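Long-range contact in acyl-coenzyme A oxidase 1 (PDB 5Y9D), which catalyses the FAD-dependent oxidation of 2,3-saturated acyl-CoAs by molecular oxygen to trans-2-enoyl-CoAs and hydrogen peroxide in peroxisomal fatty acid beta-oxidation: residues L177-T185 against I195-K204. Residues are numbered along the deposited sequence; the frame is centred on the assembly and turned at random.
Sequences LKGLETTAT and INTPHIGATK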
loop_
_atom_site.group_PDB
_atom_site.type_symbol
_atom_site.label_atom_id
_atom_site.label_comp_id
_atom_site.label_asym_id
_atom_site.label_seq_id
_atom_site.Cartn_x
_atom_site.Cartn_y
_atom_site.Cartn_z
ATOM N N LEU A 177 0.912 -26.793 -3.202
ATOM C CA LEU A 177 0.313 -27.754 -2.320
ATOM C C LEU A 177 0.794 -29.170 -2.554
ATOM O O LEU A 177 0.789 -29.985 -1.624
ATOM C CB LEU A 177 -1.202 -27.693 -2.452
ATOM C CG LEU A 177 -1.952 -26.524 -1.789
ATOM C CD1 LEU A 177 -1.061 -25.422 -1.192
ATOM C CD2 LEU A 177 -2.938 -25.904 -2.788
ATOM N N LYS A 178 1.242 -29.475 -3.771
ATOM C CA LYS A 178 1.758 -30.816 -4.060
ATOM C C LYS A 178 3.090 -31.047 -3.368
ATOM O O LYS A 178 3.488 -32.181 -3.186
ATOM C CB LYS A 178 1.871 -31.070 -5.573
ATOM C CG LYS A 178 0.530 -31.344 -6.251
ATOM C CD LYS A 178 0.655 -31.503 -7.766
ATOM C CE LYS A 178 0.789 -30.155 -8.481
ATOM N NZ LYS A 178 0.779 -30.256 -9.973
ATOM N N GLY A 179 3.781 -29.981 -2.980
ATOM C CA GLY A 179 5.107 -30.105 -2.356
ATOM C C GLY A 179 5.083 -30.054 -0.842
ATOM O O GLY A 179 6.137 -29.935 -0.200
ATOM N N LEU A 180 3.886 -30.142 -0.264
ATOM C CA LEU A 180 3.742 -30.157 1.189
ATOM C C LEU A 180 4.528 -31.307 1.742
ATOM O O LEU A 180 4.539 -32.389 1.181
ATOM C CB LEU A 180 2.271 -30.340 1.601
ATOM C CG LEU A 180 1.370 -29.158 1.391
ATOM C CD1 LEU A 180 -0.062 -29.513 1.710
ATOM C CD2 LEU A 180 1.825 -28.025 2.264
ATOM N N GLU A 181 5.128 -31.093 2.886
ATOM C CA GLU A 181 6.100 -32.018 3.383
ATOM C C GLU A 181 5.578 -32.798 4.579
ATOM O O GLU A 181 6.098 -33.852 4.893
ATOM C CB GLU A 181 7.403 -31.275 3.691
ATOM C CG GLU A 181 8.292 -30.971 2.493
ATOM C CD GLU A 181 9.638 -30.361 2.919
ATOM O OE1 GLU A 181 9.691 -29.190 3.404
ATOM O OE2 GLU A 181 10.676 -31.058 2.805
ATOM N N THR A 182 4.543 -32.312 5.233
ATOM C CA THR A 182 3.888 -33.059 6.315
ATOM C C THR A 182 3.326 -34.371 5.821
ATOM O O THR A 182 2.679 -34.396 4.795
ATOM C CB THR A 182 2.694 -32.286 6.864
ATOM O OG1 THR A 182 3.150 -31.117 7.545
ATOM C CG2 THR A 182 1.908 -33.146 7.828
ATOM N N THR A 183 3.502 -35.451 6.579
ATOM C CA THR A 183 3.060 -36.766 6.113
ATOM C C THR A 183 1.921 -37.347 6.889
ATOM O O THR A 183 1.844 -37.181 8.101
ATOM C CB THR A 183 4.187 -37.823 6.214
ATOM O OG1 THR A 183 4.495 -38.091 7.595
ATOM C CG2 THR A 183 5.445 -37.409 5.412
ATOM N N ALA A 184 1.119 -38.143 6.190
ATOM C CA ALA A 184 0.089 -38.983 6.786
ATOM C C ALA A 184 0.291 -40.423 6.327
ATOM O O ALA A 184 -0.211 -40.826 5.260
ATOM C CB ALA A 184 -1.286 -38.517 6.356
ATOM N N THR A 185 0.994 -41.210 7.135
ATOM C CA THR A 185 1.383 -42.528 6.703
ATOM C C THR A 185 0.540 -43.564 7.429
ATOM O O THR A 185 0.407 -43.523 8.648
ATOM C CB THR A 185 2.906 -42.786 6.806
ATOM O OG1 THR A 185 3.145 -44.142 7.173
ATOM C CG2 THR A 185 3.579 -41.898 7.799
ATOM N N ILE A 195 0.434 -38.872 11.587
ATOM C CA ILE A 195 0.657 -37.543 11.080
ATOM C C ILE A 195 1.945 -37.018 11.652
ATOM O O ILE A 195 2.059 -36.865 12.871
ATOM C CB ILE A 195 -0.477 -36.574 11.480
ATOM C CG1 ILE A 195 -1.807 -37.054 10.922
ATOM C CG2 ILE A 195 -0.209 -35.182 10.968
ATOM C CD1 ILE A 195 -1.847 -37.186 9.418
ATOM N N ASN A 196 2.884 -36.693 10.763
ATOM C CA ASN A 196 4.216 -36.281 11.170
ATOM C C ASN A 196 4.774 -35.099 10.372
ATOM O O ASN A 196 4.686 -35.053 9.128
ATOM C CB ASN A 196 5.196 -37.458 11.117
ATOM C CG ASN A 196 6.505 -37.157 11.852
ATOM O OD1 ASN A 196 6.552 -36.989 13.092
ATOM N ND2 ASN A 196 7.575 -37.063 11.091
ATOM N N THR A 197 5.370 -34.162 11.115
ATOM C CA THR A 197 6.104 -33.057 10.553
ATOM C C THR A 197 7.594 -33.440 10.600
ATOM O O THR A 197 8.200 -33.445 11.655
ATOM C CB THR A 197 5.865 -31.797 11.391
ATOM O OG1 THR A 197 4.455 -31.598 11.605
ATOM C CG2 THR A 197 6.428 -30.597 10.720
ATOM N N PRO A 198 8.190 -33.761 9.456
ATOM C CA PRO A 198 9.538 -34.318 9.464
ATOM C C PRO A 198 10.658 -33.314 9.864
ATOM O O PRO A 198 11.652 -33.714 10.477
ATOM C CB PRO A 198 9.701 -34.836 8.037
ATOM C CG PRO A 198 8.802 -34.000 7.208
ATOM C CD PRO A 198 7.657 -33.595 8.087
ATOM N N HIS A 199 10.498 -32.027 9.560
ATOM C CA HIS A 199 11.432 -30.999 10.078
ATOM C C HIS A 199 10.710 -29.676 10.264
ATOM O O HIS A 199 9.541 -29.548 9.942
ATOM C CB HIS A 199 12.555 -30.816 9.101
ATOM C CG HIS A 199 12.063 -30.506 7.736
ATOM N ND1 HIS A 199 11.762 -31.490 6.828
ATOM C CD2 HIS A 199 11.731 -29.342 7.152
ATOM C CE1 HIS A 199 11.332 -30.938 5.716
ATOM N NE2 HIS A 199 11.287 -29.635 5.894
ATOM N N ILE A 200 11.411 -28.677 10.773
ATOM C CA ILE A 200 10.789 -27.392 11.094
ATOM C C ILE A 200 10.161 -26.732 9.843
ATOM O O ILE A 200 9.233 -25.946 9.952
ATOM C CB ILE A 200 11.760 -26.403 11.780
ATOM C CG1 ILE A 200 12.561 -27.026 12.927
ATOM C CG2 ILE A 200 10.993 -25.211 12.333
ATOM C CD1 ILE A 200 11.751 -27.885 13.845
ATOM N N GLY A 201 10.693 -27.029 8.675
ATOM C CA GLY A 201 10.164 -26.512 7.384
ATOM C C GLY A 201 8.748 -26.912 7.016
ATOM O O GLY A 201 8.033 -26.194 6.275
ATOM N N ALA A 202 8.314 -28.049 7.530
ATOM C CA ALA A 202 6.952 -28.454 7.332
ATOM C C ALA A 202 6.028 -27.999 8.462
ATOM O O ALA A 202 4.824 -28.359 8.473
ATOM C CB ALA A 202 6.883 -29.959 7.171
ATOM N N THR A 203 6.566 -27.248 9.423
ATOM C CA THR A 203 5.713 -26.659 10.448
ATOM C C THR A 203 4.506 -25.994 9.702
ATOM O O THR A 203 4.704 -25.269 8.733
ATOM C CB THR A 203 6.489 -25.680 11.365
ATOM O OG1 THR A 203 7.590 -26.347 12.032
ATOM C CG2 THR A 203 5.593 -25.083 12.452
ATOM N N LYS A 204 3.269 -26.319 10.105
ATOM C CA LYS A 204 2.085 -25.639 9.554
ATOM C C LYS A 204 2.173 -24.227 10.047
ATOM O O LYS A 204 2.659 -23.993 11.146
ATOM C CB LYS A 204 0.785 -26.255 10.045
ATOM C CG LYS A 204 0.536 -27.665 9.590
ATOM C CD LYS A 204 0.351 -27.730 8.096
ATOM C CE LYS A 204 0.209 -29.145 7.589
ATOM N NZ LYS A 204 -0.238 -29.085 6.167
#
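Thr183 and Asn196 pair as antiparallel neighbours near the open end of a beta hairpin, where strands 183-187 and 192-196 part into loops that touch again at Glu181 and His199. Two nearly straight backbone bonds fix the register, Thr183 N to Asn196 O at 2.8 Å and Asn196 N to Thr183 O at 2.9 Å. The Thr183 and Asn196 side chains lie alongside each other, pointing the same way, with OG1 of Thr183 against CB of Asn196 (3.6 Å). On the other face of the sheet, at the adjoining non-hydrogen-bonded pair, CD1 of Ile195 rests 3.4 Å from CB of Ala184.

The hairpin belongs to the beta-rich middle domain of the acyl-CoA dehydrogenase and oxidase fold, with strand 216-225 flanking one arm and strand 275-278 the other. Past the paired strands, polar side chains link the diverging loops. Glu181 is extended beyond CG and crosses His199 at about a right angle; OE1 of Glu181 accepts a bent hydrogen bond from NE2 of His199 (3.0 Å, 131° at the hydrogen). The acceptor lies close to the imidazole plane, whereas the donor comes in from above the carboxylate, 48° out of its plane. Thr25 of the second subunit also bonds OE1, carrying the link into the dimer interface. An alanine in place of Glu181 would probably leave His199 NE2 and that threonine without their shared acceptor, freeing the imidazole to turn. Deeper in, Lys204, bent at chi2 (-65°), passes its CE across Thr182 OG1 at 3.5 Å. Thr182 OG1 is itself bonded to Glu170, while the buried Lys204 ammonium is gripped by the carbonyls of Ala167, Met168 and Phe220; the Lys204 side chain comes within about 7 Å of the bound FAD.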